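Local coordinates for coatomer subunit delta (Saccharomyces cerevisiae, PDB 5FJZ), which is a coatomer subunit whose mu-homology domain binds the tethering protein Dsl1, and probably supports retrograde Golgi-to-ER vesicle transport, at residues 17-22 and 239-244; 227-232 and 257-262. One frame throughout, in Å; residues are numbered along the deposited sequence. Where two conformers were deposited one is given.

Interaction 1: residues 17-22 and 239-244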
ATOM      1  N   ILE A  17     -28.671   0.688   6.172  1.00 18.02           N
ATOM      2  CA  ILE A  17     -28.078   0.102   4.993  1.00 16.63           C
ATOM      3  C   ILE A  17     -27.404   1.196   4.175  1.00 17.48           C
ATOM      4  O   ILE A  17     -28.008   2.243   3.926  1.00 20.68           O
ATOM      5  CB  ILE A  17     -29.163  -0.630   4.138  1.00 17.73           C
ATOM      6  CG1 ILE A  17     -29.730  -1.845   4.896  1.00 23.64           C
ATOM      7  CG2 ILE A  17     -28.581  -1.010   2.800  1.00 16.74           C
ATOM      8  CD1 ILE A  17     -31.064  -2.281   4.350  1.00 23.81           C
ATOM      9  N   SER A  18     -26.130   0.985   3.800  1.00 17.75           N
ATOM     10  CA  SER A  18     -25.372   1.954   3.039  0.50 20.30           C
ATOM     11  C   SER A  18     -25.031   1.348   1.696  1.00 20.50           C
ATOM     12  O   SER A  18     -24.445   0.271   1.620  1.00 22.26           O
ATOM     13  CB  SER A  18     -24.109   2.356   3.788  0.50 23.72           C
ATOM     14  OG  SER A  18     -23.398   3.302   3.029  0.50 31.58           O
ATOM     15  N   ILE A  19     -25.399   2.052   0.596  1.00 17.18           N
ATOM     16  CA  ILE A  19     -25.049   1.589  -0.707  1.00 19.19           C
ATOM     17  C   ILE A  19     -24.021   2.567  -1.264  1.00 22.14           C
ATOM     18  O   ILE A  19     -24.351   3.780  -1.509  1.00 23.41           O
ATOM     19  CB  ILE A  19     -26.302   1.554  -1.603  1.00 20.75           C
ATOM     20  CG1 ILE A  19     -27.359   0.605  -1.012  1.00 22.22           C
ATOM     21  CG2 ILE A  19     -25.969   1.119  -3.020  1.00 20.58           C
ATOM     22  CD1 ILE A  19     -28.730   0.689  -1.685  1.00 21.62           C
ATOM     23  N   LYS A  20     -22.780   2.101  -1.379  1.00 18.21           N
ATOM     24  CA  LYS A  20     -21.658   3.028  -1.663  1.00 18.51           C
ATOM     25  C   LYS A  20     -21.047   2.704  -2.976  1.00 18.18           C
ATOM     26  O   LYS A  20     -20.683   1.540  -3.211  1.00 20.61           O
ATOM     27  CB  LYS A  20     -20.625   2.893  -0.545  1.00 17.03           C
ATOM     28  CG  LYS A  20     -21.068   3.426   0.805  1.00 24.30           C
ATOM     29  CD  LYS A  20     -19.994   3.152   1.892  1.00 27.70           C
ATOM     30  CE  LYS A  20     -20.124   4.145   3.020  1.00 37.42           C
ATOM     31  NZ  LYS A  20     -19.439   3.668   4.268  1.00 40.06           N
ATOM     32  N   GLU A  21     -21.002   3.657  -3.897  1.00 15.03           N
ATOM     33  CA  GLU A  21     -20.357   3.477  -5.211  1.00 17.38           C
ATOM     34  C   GLU A  21     -19.214   4.426  -5.431  1.00 16.50           C
ATOM     35  O   GLU A  21     -19.223   5.612  -4.955  1.00 16.23           O
ATOM     36  CB  GLU A  21     -21.363   3.524  -6.375  1.00 19.20           C
ATOM     37  CG  GLU A  21     -22.312   2.353  -6.231  1.00 23.50           C
ATOM     38  CD  GLU A  21     -23.415   2.270  -7.248  1.00 27.92           C
ATOM     39  OE1 GLU A  21     -23.795   3.344  -7.793  1.00 31.47           O
ATOM     40  OE2 GLU A  21     -23.862   1.131  -7.533  1.00 27.66           O
ATOM     41  N   VAL A  22     -18.149   3.897  -6.002  1.00 16.10           N
ATOM     42  CA  VAL A  22     -16.928   4.655  -6.319  1.00 15.41           C
ATOM     43  C   VAL A  22     -16.599   4.537  -7.794  1.00 16.07           C
ATOM     44  O   VAL A  22     -16.670   3.477  -8.356  1.00 15.03           O
ATOM     45  CB  VAL A  22     -15.730   4.086  -5.536  1.00 16.51           C
ATOM     46  CG1 VAL A  22     -14.434   4.779  -5.900  1.00 17.99           C
ATOM     47  CG2 VAL A  22     -15.979   4.176  -4.062  1.00 15.82           C
ATOM     48  N   MET A 239     -28.908   0.381  -7.604  1.00 21.90           N
ATOM     49  CA  MET A 239     -29.072  -0.459  -6.444  1.00 21.37           C
ATOM     50  C   MET A 239     -29.948   0.206  -5.380  1.00 20.92           C
ATOM     51  O   MET A 239     -29.830   1.397  -5.105  1.00 18.62           O
ATOM     52  CB  MET A 239     -27.635  -0.822  -5.892  1.00 22.93           C
ATOM     53  CG  MET A 239     -27.530  -1.802  -4.662  1.00 24.61           C
ATOM     54  SD  MET A 239     -28.303  -3.434  -4.765  1.00 30.03           S
ATOM     55  CE  MET A 239     -27.344  -4.195  -6.075  1.00 22.35           C
ATOM     56  N   ALA A 240     -30.816  -0.601  -4.777  1.00 17.43           N
ATOM     57  CA  ALA A 240     -31.798  -0.095  -3.814  1.00 19.86           C
ATOM     58  C   ALA A 240     -32.422  -1.303  -3.072  1.00 18.00           C
ATOM     59  O   ALA A 240     -32.289  -2.428  -3.469  1.00 21.20           O
ATOM     60  CB  ALA A 240     -32.881   0.683  -4.554  1.00 21.06           C
ATOM     61  N   ILE A 241     -33.095  -1.000  -1.960  1.00 21.87           N
ATOM     62  CA  ILE A 241     -33.675  -1.964  -1.083  1.00 23.32           C
ATOM     63  C   ILE A 241     -35.207  -1.869  -1.210  1.00 26.06           C
ATOM     64  O   ILE A 241     -35.777  -0.773  -1.228  1.00 23.02           O
ATOM     65  CB  ILE A 241     -33.312  -1.639   0.364  1.00 24.06           C
ATOM     66  CG1 ILE A 241     -31.792  -1.644   0.539  1.00 24.27           C
ATOM     67  CG2 ILE A 241     -33.971  -2.634   1.343  1.00 24.33           C
ATOM     68  CD1 ILE A 241     -31.101  -2.930   0.176  1.00 26.02           C
ATOM     69  N   GLN A 242     -35.823  -3.025  -1.246  1.00 26.04           N
ATOM     70  CA  GLN A 242     -37.310  -3.122  -1.293  1.00 27.16           C
ATOM     71  C   GLN A 242     -37.905  -3.245   0.087  1.00 24.35           C
ATOM     72  O   GLN A 242     -38.856  -2.575   0.447  1.00 20.90           O
ATOM     73  CB  GLN A 242     -37.567  -4.408  -2.005  1.00 29.49           C
ATOM     74  CG  GLN A 242     -38.976  -4.842  -2.022  1.00 35.99           C
ATOM     75  CD  GLN A 242     -39.221  -5.096  -3.483  1.00 34.66           C
ATOM     76  OE1 GLN A 242     -39.258  -6.233  -3.931  1.00 46.30           O
ATOM     77  NE2 GLN A 242     -39.246  -3.980  -4.291  1.00 35.11           N
ATOM     78  N   SER A 243     -37.323  -4.130   0.887  1.00 20.78           N
ATOM     79  CA  SER A 243     -37.756  -4.220   2.256  1.00 22.88           C
ATOM     80  C   SER A 243     -36.681  -4.943   3.058  1.00 21.69           C
ATOM     81  O   SER A 243     -35.731  -5.566   2.520  1.00 25.25           O
ATOM     82  CB  SER A 243     -39.059  -5.007   2.394  1.00 26.82           C
ATOM     83  OG  SER A 243     -38.857  -6.315   1.853  1.00 26.27           O
ATOM     84  N   VAL A 244     -36.891  -4.877   4.360  1.00 26.08           N
ATOM     85  CA  VAL A 244     -36.161  -5.701   5.288  1.00 22.43           C
ATOM     86  C   VAL A 244     -37.218  -6.497   6.130  1.00 26.66           C
ATOM     87  O   VAL A 244     -38.208  -5.938   6.588  1.00 22.36           O
ATOM     88  CB  VAL A 244     -35.307  -4.817   6.207  1.00 24.67           C
ATOM     89  CG1 VAL A 244     -34.568  -5.710   7.223  1.00 24.08           C
ATOM     90  CG2 VAL A 244     -34.263  -4.015   5.434  1.00 22.78           C
TER

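Interaction 2: residues 227-232 and 257-262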
ATOM      1  N   SER A 227     -24.179  12.161  -1.260  1.00 24.37           N
ATOM      2  CA  SER A 227     -24.933  11.107  -0.571  1.00 23.43           C
ATOM      3  C   SER A 227     -26.356  11.544  -0.234  1.00 23.40           C
ATOM      4  O   SER A 227     -26.621  12.756  -0.074  1.00 24.39           O
ATOM      5  CB  SER A 227     -24.222  10.683   0.685  1.00 22.20           C
ATOM      6  OG  SER A 227     -24.020  11.796   1.515  1.00 27.71           O
ATOM      7  N   THR A 228     -27.245  10.578  -0.115  1.00 25.46           N
ATOM      8  CA  THR A 228     -28.673  10.828   0.202  1.00 26.13           C
ATOM      9  C   THR A 228     -29.117   9.805   1.274  1.00 26.58           C
ATOM     10  O   THR A 228     -28.828   8.655   1.137  1.00 22.30           O
ATOM     11  CB  THR A 228     -29.572  10.903  -1.061  1.00 31.33           C
ATOM     12  OG1 THR A 228     -30.807  10.230  -0.829  1.00 41.40           O
ATOM     13  CG2 THR A 228     -28.922  10.322  -2.341  1.00 32.21           C
ATOM     14  N   ARG A 229     -29.785  10.262   2.328  1.00 26.81           N
ATOM     15  CA  ARG A 229     -30.439   9.373   3.278  1.00 24.30           C
ATOM     16  C   ARG A 229     -31.921   9.343   2.973  1.00 27.41           C
ATOM     17  O   ARG A 229     -32.575  10.386   3.078  1.00 22.45           O
ATOM     18  CB  ARG A 229     -30.180   9.832   4.715  1.00 27.42           C
ATOM     19  CG  ARG A 229     -30.775   8.887   5.739  1.00 29.45           C
ATOM     20  CD  ARG A 229     -30.118   9.154   7.069  1.00 33.80           C
ATOM     21  NE  ARG A 229     -30.616   8.210   8.051  1.00 30.32           N
ATOM     22  CZ  ARG A 229     -29.943   7.760   9.094  1.00 30.92           C
ATOM     23  NH1 ARG A 229     -28.731   8.206   9.361  1.00 29.76           N
ATOM     24  NH2 ARG A 229     -30.514   6.878   9.884  1.00 31.86           N
ATOM     25  N   ASP A 230     -32.444   8.181   2.577  1.00 27.14           N
ATOM     26  CA  ASP A 230     -33.851   7.991   2.196  1.00 28.78           C
ATOM     27  C   ASP A 230     -34.043   6.488   2.010  1.00 28.60           C
ATOM     28  O   ASP A 230     -33.349   5.879   1.209  1.00 29.94           O
ATOM     29  CB  ASP A 230     -34.151   8.757   0.898  1.00 26.14           C
ATOM     30  CG  ASP A 230     -35.613   8.542   0.329  1.00 29.71           C
ATOM     31  OD1 ASP A 230     -36.424   7.681   0.770  1.00 32.89           O
ATOM     32  OD2 ASP A 230     -35.919   9.241  -0.640  1.00 33.43           O
ATOM     33  N   LYS A 231     -35.026   5.893   2.711  1.00 26.34           N
ATOM     34  CA  LYS A 231     -35.375   4.482   2.526  1.00 28.70           C
ATOM     35  C   LYS A 231     -35.481   4.018   1.100  1.00 20.99           C
ATOM     36  O   LYS A 231     -35.216   2.840   0.767  1.00 27.20           O
ATOM     37  CB  LYS A 231     -36.747   4.169   3.159  1.00 32.38           C
ATOM     38  CG  LYS A 231     -36.703   3.847   4.622  1.00 43.55           C
ATOM     39  CD  LYS A 231     -38.129   3.825   5.186  1.00 43.70           C
ATOM     40  CE  LYS A 231     -38.482   2.565   5.941  1.00 53.32           C
ATOM     41  NZ  LYS A 231     -38.880   1.423   5.076  1.00 51.49           N
ATOM     42  N   LEU A 232     -35.969   4.898   0.241  1.00 20.76           N
ATOM     43  CA  LEU A 232     -36.290   4.587  -1.141  1.00 24.57           C
ATOM     44  C   LEU A 232     -35.170   5.043  -2.116  1.00 28.46           C
ATOM     45  O   LEU A 232     -35.280   4.865  -3.325  1.00 24.68           O
ATOM     46  CB  LEU A 232     -37.653   5.236  -1.509  1.00 29.91           C
ATOM     47  CG  LEU A 232     -38.919   4.872  -0.681  1.00 30.30           C
ATOM     48  CD1 LEU A 232     -40.209   5.556  -1.164  1.00 29.59           C
ATOM     49  CD2 LEU A 232     -39.145   3.368  -0.562  1.00 31.53           C
ATOM     50  N   ASP A 257     -33.309   2.237   7.583  1.00 22.47           N
ATOM     51  CA  ASP A 257     -33.007   3.398   6.768  0.50 25.73           C
ATOM     52  C   ASP A 257     -31.913   3.035   5.784  1.00 21.91           C
ATOM     53  O   ASP A 257     -31.189   2.024   5.979  1.00 19.61           O
ATOM     54  CB  ASP A 257     -32.482   4.476   7.695  0.50 31.74           C
ATOM     55  CG  ASP A 257     -33.413   5.657   7.864  0.50 37.50           C
ATOM     56  OD1 ASP A 257     -34.555   5.421   8.268  0.50 46.95           O
ATOM     57  OD2 ASP A 257     -33.009   6.829   7.636  0.50 45.02           O
ATOM     58  N   VAL A 258     -31.749   3.858   4.754  1.00 21.10           N
ATOM     59  CA  VAL A 258     -30.809   3.619   3.673  1.00 20.50           C
ATOM     60  C   VAL A 258     -30.113   4.948   3.380  1.00 19.00           C
ATOM     61  O   VAL A 258     -30.791   5.998   3.313  1.00 19.42           O
ATOM     62  CB  VAL A 258     -31.528   3.156   2.430  1.00 19.91           C
ATOM     63  CG1 VAL A 258     -30.585   2.992   1.227  1.00 23.64           C
ATOM     64  CG2 VAL A 258     -32.267   1.820   2.675  1.00 24.31           C
ATOM     65  N   ILE A 259     -28.790   4.873   3.250  1.00 19.00           N
ATOM     66  CA  ILE A 259     -27.973   5.921   2.700  1.00 19.34           C
ATOM     67  C   ILE A 259     -27.379   5.458   1.384  1.00 22.24           C
ATOM     68  O   ILE A 259     -26.791   4.358   1.337  1.00 23.07           O
ATOM     69  CB  ILE A 259     -26.873   6.283   3.667  1.00 22.82           C
ATOM     70  CG1 ILE A 259     -27.463   6.902   4.903  1.00 28.90           C
ATOM     71  CG2 ILE A 259     -25.815   7.211   2.990  1.00 22.35           C
ATOM     72  CD1 ILE A 259     -26.501   7.080   6.034  1.00 30.18           C
ATOM     73  N   THR A 260     -27.512   6.244   0.288  1.00 23.08           N
ATOM     74  CA  THR A 260     -26.740   6.006  -0.935  1.00 21.36           C
ATOM     75  C   THR A 260     -25.664   7.050  -1.153  1.00 23.33           C
ATOM     76  O   THR A 260     -25.822   8.208  -0.710  1.00 20.26           O
ATOM     77  CB  THR A 260     -27.528   5.992  -2.224  1.00 25.68           C
ATOM     78  OG1 THR A 260     -28.203   7.254  -2.349  1.00 27.90           O
ATOM     79  CG2 THR A 260     -28.522   4.884  -2.222  1.00 27.95           C
ATOM     80  N   SER A 261     -24.544   6.639  -1.718  1.00 18.37           N
ATOM     81  CA  SER A 261     -23.382   7.582  -2.003  1.00 22.17           C
ATOM     82  C   SER A 261     -22.672   7.248  -3.300  1.00 20.77           C
ATOM     83  O   SER A 261     -22.691   6.084  -3.776  1.00 19.47           O
ATOM     84  CB  SER A 261     -22.336   7.657  -0.889  1.00 25.60           C
ATOM     85  OG  SER A 261     -21.936   6.355  -0.512  1.00 31.66           O
ATOM     86  N   LEU A 262     -22.033   8.277  -3.886  1.00 18.14           N
ATOM     87  CA  LEU A 262     -21.169   8.171  -5.078  1.00 17.83           C
ATOM     88  C   LEU A 262     -20.014   9.132  -4.898  1.00 18.55           C
ATOM     89  O   LEU A 262     -20.245  10.275  -4.423  1.00 17.25           O
ATOM     90  CB  LEU A 262     -21.914   8.549  -6.341  1.00 22.13           C
ATOM     91  CG  LEU A 262     -21.124   8.471  -7.648  1.00 20.43           C
ATOM     92  CD1 LEU A 262     -20.819   7.057  -8.057  1.00 19.24           C
ATOM     93  CD2 LEU A 262     -21.925   9.178  -8.747  1.00 23.31           C
TER

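Interaction 1: residues 17-22 and 239-244
Ile17 and Ile241 meet tip to tip between two strands that belong to different sheets. Their axes run nearly antiparallel, at 159°, and 10.8 Å apart at closest approach. No hydrogen bond joins the two segments; side chains fill the gap, in part against the backbone. Ile17 divides at CB. Its CG2 branch lies 4.0 Å from CG1 of Ile241. The other branch runs through CG1, which stands anti to the carbonyl carbon (chi1 -66°), and ends in CD1. That methyl sits 3.9 Å from CG1 of Ile241 and 3.8 Å from CG2 of Val244. An alanine at Ile17 would probably leave a gap facing Ile241 and take from Val244 the methyl it packs on.

Further along, Ile19 and Met239 cross at about a right angle. CG2 of Ile19 lies 3.7 Å from CG of Met239. CD1 of Ile19 packs against the backbone, 3.8 Å from CA of Ala240. Met239 bends at chi2 and chi3, and its tip leads away from the strand. Ile17 also touches Leu56 of strand 54-58, and Ile241 touches Leu42 of strand 33-46. The arrangement is face-to-face packing of two beta sheets, as in a beta sandwich, within the mu-homology domain.

Interaction 2: residues 227-232 and 257-262
Arg229 and Asp257 form a salt bridge in the conformer of Asp257 given here; it may not hold in the other. NE of Arg229 gives a fairly straight bond, 164° at the hydrogen, to OD2 of Asp257, 2.8 Å away. The acceptor lies in the guanidinium plane, at its edge, and is met on its anti side, somewhat out of the carboxylate plane. The guanidinium and carboxylate planes are turned 61° apart. A second bond from NH2 to the same oxygen is weak. NH1 bonds to the backbone O of Glu11.

Backbone bonds pair the strands antiparallel. Thr228 N binds Thr260 O at 2.8 Å, and Thr260 N returns to Thr228 O at 2.9 Å. Past the strand end, Asp230 N binds Val258 O at 2.8 Å. Asp230 then makes an Asx turn, with OD1 accepting from Leu232 N.

Side-chain packing is lighter. CG of Arg229 lies 4.0 Å from CG1 of Ile259 on the face they share with Ser227 and Ser261. Thr228 and Thr260 lie side by side on the other face.

Strand 257-269 lies between 220-229 and 15-27 in the large mixed sheet. It runs antiparallel to the first and parallel to the second.

From the N terminus, strand 15-27 comes first, and its residues 17-22 meet 239-244, more than 200 residues later. Interaction 1 therefore closes a very long loop. The chain reaches 227-232 before that closure, passes through 239-244, and returns at 257-262 to complete interaction 2, a short loop of 24 intervening residues. The segments alternate, so the two contacts cross rather than nest. Within the short loop the chain leaves the large sheet to form strand 241-246 of the three-stranded one. Interaction 2 pairs strands within the large sheet, whereas interaction 1 joins the two sheets. Probable backbone bonds from Ile17 and Ile19 to Ile259 connect the contacts directly.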